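Local coordinates for protein Rio2 kinase (Chaetomium thermophilum, PDB 4GYI) that probably phosphorylates proteins on serine or threonine as an atypical RIO-family kinase, and acts through its ATPase activity in maturation of the pre-40S ribosomal subunit, at residues A[14-26]-A[41-55]. Numbering follows the deposited sequence.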
ATOM      1  N   ALA A  14     -23.866  16.521  -2.614  1.00 55.85           N
ATOM      2  CA  ALA A  14     -23.204  16.472  -3.914  1.00 57.79           C
ATOM      3  C   ALA A  14     -22.171  17.586  -4.068  1.00 55.01           C
ATOM      4  O   ALA A  14     -21.041  17.340  -4.512  1.00 50.92           O
ATOM      5  CB  ALA A  14     -24.228  16.522  -5.039  1.00 63.33           C
ATOM      6  N   GLU A  15     -22.541  18.805  -3.686  1.00 53.85           N
ATOM      7  CA  GLU A  15     -21.551  19.878  -3.706  1.00 62.85           C
ATOM      8  C   GLU A  15     -20.660  19.946  -2.453  1.00 53.85           C
ATOM      9  O   GLU A  15     -19.785  20.798  -2.362  1.00 49.62           O
ATOM     10  CB  GLU A  15     -22.159  21.242  -4.068  1.00 71.24           C
ATOM     11  CG  GLU A  15     -21.934  21.622  -5.545  1.00 82.70           C
ATOM     12  CD  GLU A  15     -21.423  23.052  -5.740  1.00 90.36           C
ATOM     13  OE1 GLU A  15     -21.094  23.420  -6.894  1.00 93.08           O
ATOM     14  OE2 GLU A  15     -21.350  23.811  -4.749  1.00 88.25           O
ATOM     15  N   ASP A  16     -20.860  19.055  -1.491  1.00 45.27           N
ATOM     16  CA  ASP A  16     -19.836  18.908  -0.459  1.00 46.10           C
ATOM     17  C   ASP A  16     -18.667  18.169  -1.081  1.00 49.86           C
ATOM     18  O   ASP A  16     -17.499  18.517  -0.868  1.00 43.66           O
ATOM     19  CB  ASP A  16     -20.348  18.157   0.760  1.00 53.46           C
ATOM     20  CG  ASP A  16     -21.248  19.005   1.623  1.00 56.98           C
ATOM     21  OD1 ASP A  16     -21.175  20.243   1.505  1.00 57.94           O
ATOM     22  OD2 ASP A  16     -22.027  18.434   2.413  1.00 59.85           O
ATOM     23  N   TRP A  17     -18.996  17.157  -1.873  1.00 36.85           N
ATOM     24  CA  TRP A  17     -17.992  16.420  -2.628  1.00 42.55           C
ATOM     25  C   TRP A  17     -17.262  17.286  -3.656  1.00 39.88           C
ATOM     26  O   TRP A  17     -16.042  17.215  -3.791  1.00 42.29           O
ATOM     27  CB  TRP A  17     -18.622  15.190  -3.274  1.00 40.57           C
ATOM     28  CG  TRP A  17     -18.954  14.145  -2.255  1.00 42.39           C
ATOM     29  CD1 TRP A  17     -20.190  13.790  -1.812  1.00 48.94           C
ATOM     30  CD2 TRP A  17     -18.016  13.369  -1.500  1.00 37.14           C
ATOM     31  NE1 TRP A  17     -20.084  12.812  -0.851  1.00 48.84           N
ATOM     32  CE2 TRP A  17     -18.759  12.533  -0.645  1.00 44.23           C
ATOM     33  CE3 TRP A  17     -16.616  13.285  -1.481  1.00 34.16           C
ATOM     34  CZ2 TRP A  17     -18.149  11.621   0.222  1.00 42.61           C
ATOM     35  CZ3 TRP A  17     -16.012  12.379  -0.622  1.00 42.86           C
ATOM     36  CH2 TRP A  17     -16.776  11.560   0.215  1.00 43.79           C
ATOM     37  N   ARG A  18     -18.014  18.119  -4.360  1.00 40.03           N
ATOM     38  CA  ARG A  18     -17.463  18.980  -5.397  1.00 47.35           C
ATOM     39  C   ARG A  18     -16.454  19.990  -4.836  1.00 45.50           C
ATOM     40  O   ARG A  18     -15.426  20.259  -5.450  1.00 50.06           O
ATOM     41  CB  ARG A  18     -18.608  19.700  -6.111  1.00 48.10           C
ATOM     42  CG  ARG A  18     -18.206  20.365  -7.407  1.00 67.72           C
ATOM     43  CD  ARG A  18     -19.408  21.001  -8.120  1.00 80.63           C
ATOM     44  NE  ARG A  18     -19.036  21.434  -9.463  1.00 83.62           N
ATOM     45  CZ  ARG A  18     -19.108  20.654 -10.537  1.00 85.45           C
ATOM     46  NH1 ARG A  18     -19.564  19.413 -10.420  1.00 85.64           N
ATOM     47  NH2 ARG A  18     -18.740  21.116 -11.728  1.00 87.00           N
ATOM     48  N   VAL A  19     -16.761  20.545  -3.669  1.00 43.67           N
ATOM     49  CA  VAL A  19     -15.869  21.480  -2.990  1.00 40.51           C
ATOM     50  C   VAL A  19     -14.636  20.759  -2.423  1.00 42.19           C
ATOM     51  O   VAL A  19     -13.507  21.244  -2.556  1.00 38.70           O
ATOM     52  CB  VAL A  19     -16.620  22.248  -1.876  1.00 44.88           C
ATOM     53  CG1 VAL A  19     -15.668  23.100  -1.058  1.00 47.96           C
ATOM     54  CG2 VAL A  19     -17.695  23.122  -2.488  1.00 51.03           C
ATOM     55  N   LEU A  20     -14.855  19.601  -1.801  1.00 41.57           N
ATOM     56  CA  LEU A  20     -13.756  18.769  -1.348  1.00 42.14           C
ATOM     57  C   LEU A  20     -12.826  18.456  -2.520  1.00 40.59           C
ATOM     58  O   LEU A  20     -11.611  18.614  -2.419  1.00 38.56           O
ATOM     59  CB  LEU A  20     -14.268  17.475  -0.699  1.00 36.55           C
ATOM     60  CG  LEU A  20     -13.206  16.654   0.032  1.00 35.57           C
ATOM     61  CD1 LEU A  20     -12.520  17.531   1.080  1.00 31.99           C
ATOM     62  CD2 LEU A  20     -13.793  15.356   0.682  1.00 33.53           C
ATOM     63  N   THR A  21     -13.402  18.029  -3.638  1.00 37.15           N
ATOM     64  CA  THR A  21     -12.619  17.717  -4.832  1.00 41.18           C
ATOM     65  C   THR A  21     -11.873  18.946  -5.353  1.00 40.37           C
ATOM     66  O   THR A  21     -10.730  18.851  -5.805  1.00 38.94           O
ATOM     67  CB  THR A  21     -13.528  17.177  -5.949  1.00 46.48           C
ATOM     68  OG1 THR A  21     -14.195  15.990  -5.493  1.00 47.04           O
ATOM     69  CG2 THR A  21     -12.717  16.860  -7.204  1.00 42.53           C
ATOM     70  N   ALA A  22     -12.530  20.099  -5.271  1.00 42.33           N
ATOM     71  CA  ALA A  22     -11.936  21.365  -5.688  1.00 49.79           C
ATOM     72  C   ALA A  22     -10.726  21.745  -4.844  1.00 47.03           C
ATOM     73  O   ALA A  22      -9.765  22.324  -5.351  1.00 46.55           O
ATOM     74  CB  ALA A  22     -12.985  22.493  -5.649  1.00 50.08           C
ATOM     75  N   VAL A  23     -10.779  21.450  -3.552  1.00 40.89           N
ATOM     76  CA  VAL A  23      -9.628  21.720  -2.692  1.00 45.97           C
ATOM     77  C   VAL A  23      -8.477  20.798  -3.092  1.00 47.47           C
ATOM     78  O   VAL A  23      -7.315  21.213  -3.168  1.00 42.40           O
ATOM     79  CB  VAL A  23      -9.966  21.523  -1.210  1.00 41.23           C
ATOM     80  CG1 VAL A  23      -8.707  21.636  -0.365  1.00 43.40           C
ATOM     81  CG2 VAL A  23     -11.014  22.538  -0.774  1.00 45.60           C
ATOM     82  N   GLU A  24      -8.816  19.547  -3.382  1.00 43.28           N
ATOM     83  CA  GLU A  24      -7.813  18.615  -3.852  1.00 50.90           C
ATOM     84  C   GLU A  24      -7.129  19.126  -5.126  1.00 44.17           C
ATOM     85  O   GLU A  24      -5.908  19.123  -5.217  1.00 43.63           O
ATOM     86  CB  GLU A  24      -8.413  17.228  -4.091  1.00 36.25           C
ATOM     87  CG  GLU A  24      -7.361  16.215  -4.534  1.00 45.10           C
ATOM     88  CD  GLU A  24      -7.957  14.915  -5.033  1.00 48.99           C
ATOM     89  OE1 GLU A  24      -9.091  14.931  -5.549  1.00 45.58           O
ATOM     90  OE2 GLU A  24      -7.284  13.876  -4.910  1.00 51.43           O
ATOM     91  N   MET A  25      -7.913  19.560  -6.105  1.00 45.70           N
ATOM     92  CA  MET A  25      -7.335  19.976  -7.384  1.00 51.58           C
ATOM     93  C   MET A  25      -6.501  21.233  -7.257  1.00 42.25           C
ATOM     94  O   MET A  25      -5.477  21.371  -7.914  1.00 57.29           O
ATOM     95  CB  MET A  25      -8.416  20.191  -8.428  1.00 59.00           C
ATOM     96  CG  MET A  25      -8.925  18.922  -9.053  1.00 61.80           C
ATOM     97  SD  MET A  25     -10.481  19.237  -9.905  1.00118.06           S
ATOM     98  CE  MET A  25     -10.839  17.607 -10.564  1.00 91.67           C
ATOM     99  N   GLY A  26      -6.949  22.148  -6.407  1.00 44.35           N
ATOM    100  CA  GLY A  26      -6.257  23.403  -6.189  1.00 40.24           C
ATOM    101  C   GLY A  26      -4.991  23.274  -5.368  1.00 51.54           C
ATOM    102  O   GLY A  26      -4.176  24.190  -5.341  1.00 55.24           O
ATOM    103  N   ILE A  41     -12.572  26.912  -8.843  1.00 59.86           N
ATOM    104  CA  ILE A  41     -12.470  25.509  -9.227  1.00 50.45           C
ATOM    105  C   ILE A  41     -13.797  24.778  -9.014  1.00 51.24           C
ATOM    106  O   ILE A  41     -14.219  23.991  -9.864  1.00 57.47           O
ATOM    107  CB  ILE A  41     -11.352  24.794  -8.441  1.00 58.23           C
ATOM    108  CG1 ILE A  41     -10.005  25.454  -8.722  1.00 60.05           C
ATOM    109  CG2 ILE A  41     -11.300  23.312  -8.799  1.00 55.73           C
ATOM    110  CD1 ILE A  41      -8.895  24.905  -7.874  1.00 61.72           C
ATOM    111  N   ALA A  42     -14.465  25.060  -7.895  1.00 43.31           N
ATOM    112  CA  ALA A  42     -15.739  24.398  -7.571  1.00 50.24           C
ATOM    113  C   ALA A  42     -16.927  24.815  -8.441  1.00 65.73           C
ATOM    114  O   ALA A  42     -18.012  24.222  -8.334  1.00 65.10           O
ATOM    115  CB  ALA A  42     -16.089  24.595  -6.097  1.00 51.70           C
ATOM    116  N   ARG A  43     -16.732  25.830  -9.283  1.00 72.17           N
ATOM    117  CA  ARG A  43     -17.830  26.366 -10.092  1.00 74.62           C
ATOM    118  C   ARG A  43     -18.497  25.290 -10.956  1.00 78.73           C
ATOM    119  O   ARG A  43     -17.892  24.739 -11.878  1.00 80.12           O
ATOM    120  CB  ARG A  43     -17.385  27.586 -10.918  1.00 67.45           C
ATOM    121  CG  ARG A  43     -17.895  28.915 -10.346  1.00 76.67           C
ATOM    122  CD  ARG A  43     -17.048  30.124 -10.756  1.00 80.19           C
ATOM    123  NE  ARG A  43     -16.874  30.221 -12.201  1.00 86.76           N
ATOM    124  CZ  ARG A  43     -15.821  30.784 -12.788  1.00 97.70           C
ATOM    125  NH1 ARG A  43     -14.840  31.297 -12.054  1.00 97.10           N
ATOM    126  NH2 ARG A  43     -15.744  30.833 -14.113  1.00103.14           N
ATOM    127  N   LEU A  44     -19.747  24.990 -10.609  1.00 79.35           N
ATOM    128  CA  LEU A  44     -20.531  23.944 -11.254  1.00 85.83           C
ATOM    129  C   LEU A  44     -20.764  24.262 -12.730  1.00 96.41           C
ATOM    130  O   LEU A  44     -20.217  23.591 -13.610  1.00101.21           O
ATOM    131  CB  LEU A  44     -21.864  23.772 -10.513  1.00 82.89           C
ATOM    132  CG  LEU A  44     -22.989  22.917 -11.106  1.00 81.56           C
ATOM    133  CD1 LEU A  44     -22.620  21.455 -11.119  1.00 73.90           C
ATOM    134  CD2 LEU A  44     -24.295  23.135 -10.342  1.00 80.37           C
ATOM    135  N   ARG A  45     -21.569  25.293 -12.983  1.00 87.27           N
ATOM    136  CA  ARG A  45     -21.896  25.739 -14.340  1.00 98.80           C
ATOM    137  C   ARG A  45     -21.106  26.948 -14.916  1.00117.41           C
ATOM    138  O   ARG A  45     -20.738  26.914 -16.092  1.00125.53           O
ATOM    139  CB  ARG A  45     -23.409  25.964 -14.480  1.00111.63           C
ATOM    140  CG  ARG A  45     -23.869  26.386 -15.871  1.00122.77           C
ATOM    141  CD  ARG A  45     -23.592  25.332 -16.931  1.00126.57           C
ATOM    142  NE  ARG A  45     -24.116  25.725 -18.239  1.00130.70           N
ATOM    143  CZ  ARG A  45     -23.494  26.546 -19.080  1.00132.66           C
ATOM    144  NH1 ARG A  45     -22.323  27.077 -18.752  1.00130.10           N
ATOM    145  NH2 ARG A  45     -24.047  26.846 -20.249  1.00136.07           N
ATOM    146  N   GLY A  46     -20.845  28.014 -14.151  1.00104.08           N
ATOM    147  CA  GLY A  46     -21.261  28.208 -12.772  1.00 91.69           C
ATOM    148  C   GLY A  46     -20.704  29.518 -12.250  1.00 84.88           C
ATOM    149  O   GLY A  46     -19.832  30.113 -12.878  1.00 77.57           O
ATOM    150  N   GLY A  47     -21.206  29.975 -11.109  1.00 88.85           N
ATOM    151  CA  GLY A  47     -22.227  29.258 -10.373  1.00 91.54           C
ATOM    152  C   GLY A  47     -21.610  28.470  -9.238  1.00 93.61           C
ATOM    153  O   GLY A  47     -21.258  27.302  -9.411  1.00 99.79           O
ATOM    154  N   SER A  48     -21.471  29.104  -8.076  1.00 89.71           N
ATOM    155  CA  SER A  48     -20.892  28.410  -6.929  1.00 87.64           C
ATOM    156  C   SER A  48     -21.817  27.277  -6.404  1.00116.66           C
ATOM    157  O   SER A  48     -21.438  26.105  -6.509  1.00116.69           O
ATOM    158  CB  SER A  48     -20.369  29.381  -5.842  1.00 77.84           C
ATOM    159  OG  SER A  48     -19.602  30.434  -6.406  1.00 70.59           O
ATOM    160  N   SER A  49     -23.011  27.573  -5.873  1.00107.01           N
ATOM    161  CA  SER A  49     -23.515  28.913  -5.581  1.00 95.65           C
ATOM    162  C   SER A  49     -23.513  29.084  -4.064  1.00 97.47           C
ATOM    163  O   SER A  49     -23.589  30.205  -3.544  1.00 88.43           O
ATOM    164  CB  SER A  49     -24.920  29.102  -6.146  1.00 93.89           C
ATOM    165  OG  SER A  49     -25.842  28.259  -5.486  1.00 89.96           O
ATOM    166  N   GLY A  50     -23.416  27.952  -3.365  1.00101.68           N
ATOM    167  CA  GLY A  50     -23.335  27.918  -1.914  1.00102.61           C
ATOM    168  C   GLY A  50     -22.151  27.090  -1.439  1.00100.76           C
ATOM    169  O   GLY A  50     -22.235  26.337  -0.464  1.00 99.74           O
ATOM    170  N   VAL A  51     -21.036  27.231  -2.141  1.00 87.90           N
ATOM    171  CA  VAL A  51     -19.829  26.520  -1.780  1.00 80.35           C
ATOM    172  C   VAL A  51     -19.298  26.965  -0.414  1.00 74.95           C
ATOM    173  O   VAL A  51     -18.645  26.191   0.288  1.00 67.88           O
ATOM    174  CB  VAL A  51     -18.737  26.686  -2.857  1.00 81.52           C
ATOM    175  CG1 VAL A  51     -19.296  26.321  -4.219  1.00 83.18           C
ATOM    176  CG2 VAL A  51     -18.196  28.099  -2.868  1.00 83.56           C
ATOM    177  N   HIS A  52     -19.596  28.203  -0.033  1.00 68.08           N
ATOM    178  CA  HIS A  52     -19.146  28.715   1.251  1.00 68.51           C
ATOM    179  C   HIS A  52     -19.690  27.881   2.398  1.00 63.37           C
ATOM    180  O   HIS A  52     -18.998  27.674   3.403  1.00 60.54           O
ATOM    181  CB  HIS A  52     -19.508  30.194   1.409  1.00 84.37           C
ATOM    182  CG  HIS A  52     -18.539  31.116   0.739  1.00 93.81           C
ATOM    183  ND1 HIS A  52     -17.256  31.310   1.205  1.00 92.80           N
ATOM    184  CD2 HIS A  52     -18.655  31.882  -0.371  1.00101.16           C
ATOM    185  CE1 HIS A  52     -16.626  32.162   0.416  1.00 95.14           C
ATOM    186  NE2 HIS A  52     -17.453  32.525  -0.547  1.00102.79           N
ATOM    187  N   LYS A  53     -20.913  27.375   2.232  1.00 52.63           N
ATOM    188  CA  LYS A  53     -21.523  26.520   3.245  1.00 60.82           C
ATOM    189  C   LYS A  53     -20.867  25.142   3.295  1.00 66.11           C
ATOM    190  O   LYS A  53     -20.546  24.640   4.373  1.00 63.33           O
ATOM    191  CB  LYS A  53     -23.025  26.369   3.016  1.00 64.43           C
ATOM    192  CG  LYS A  53     -23.694  25.430   4.013  1.00 69.32           C
ATOM    193  CD  LYS A  53     -25.209  25.502   3.909  1.00 86.45           C
ATOM    194  CE  LYS A  53     -25.880  24.508   4.850  1.00 91.03           C
ATOM    195  NZ  LYS A  53     -27.371  24.622   4.791  1.00 96.96           N
ATOM    196  N   SER A  54     -20.691  24.530   2.126  1.00 68.57           N
ATOM    197  CA  SER A  54     -19.950  23.275   2.014  1.00 66.40           C
ATOM    198  C   SER A  54     -18.581  23.358   2.696  1.00 55.83           C
ATOM    199  O   SER A  54     -18.187  22.438   3.409  1.00 60.61           O
ATOM    200  CB  SER A  54     -19.786  22.878   0.544  1.00 66.96           C
ATOM    201  OG  SER A  54     -21.007  22.390   0.015  1.00 67.41           O
ATOM    202  N   ILE A  55     -17.869  24.464   2.487  1.00 51.19           N
ATOM    203  CA  ILE A  55     -16.569  24.685   3.130  1.00 53.10           C
ATOM    204  C   ILE A  55     -16.627  24.516   4.652  1.00 60.16           C
ATOM    205  O   ILE A  55     -15.766  23.859   5.249  1.00 70.86           O
ATOM    206  CB  ILE A  55     -15.968  26.076   2.773  1.00 55.87           C
ATOM    207  CG1 ILE A  55     -15.628  26.145   1.282  1.00 51.62           C
ATOM    208  CG2 ILE A  55     -14.725  26.370   3.611  1.00 54.32           C
ATOM    209  CD1 ILE A  55     -14.769  27.340   0.890  1.00 59.55           C
TER
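Helix 14-26 packs through V19, A22 and R18 against the end of helix 35-42, the loop after it and the start of helix 51-60, a helix-on-helix contact in the N-terminal domain of Rio2, remote from the nucleotide site. It illustrates how one helix can pack against the end of one helix and the start of the next. V19, lying between the two, is a knob in a hole formed by A42, V51, S54 and I55. With CG1 anti to its backbone N (chi1 173°), its branches divide the work: CG1 meets I55 CG1 at 3.8 Å, while CG2 lies 3.7 Å from both V51 CB and S54 CB. One turn on, A22 CB touches I41 CG2 at 3.7 Å, and I41 CD1 reaches the backbone of G26. S54 OG donates to D16 OD1 (2.6 Å), while D16 OD2 accepts from T13 N, so both oxygens are held. The extended R18 gives NE to A42 O (3.2 Å), bent at 141°, and L44 CD1 covers one guanidinium face. Helix 14-26 and the 51-55 portion cross at -78°. Three successive helices packed this way, followed by strands 64-68 and 75-77, are consistent with the winged helix-turn-helix fold of Rio2 N-terminal domains.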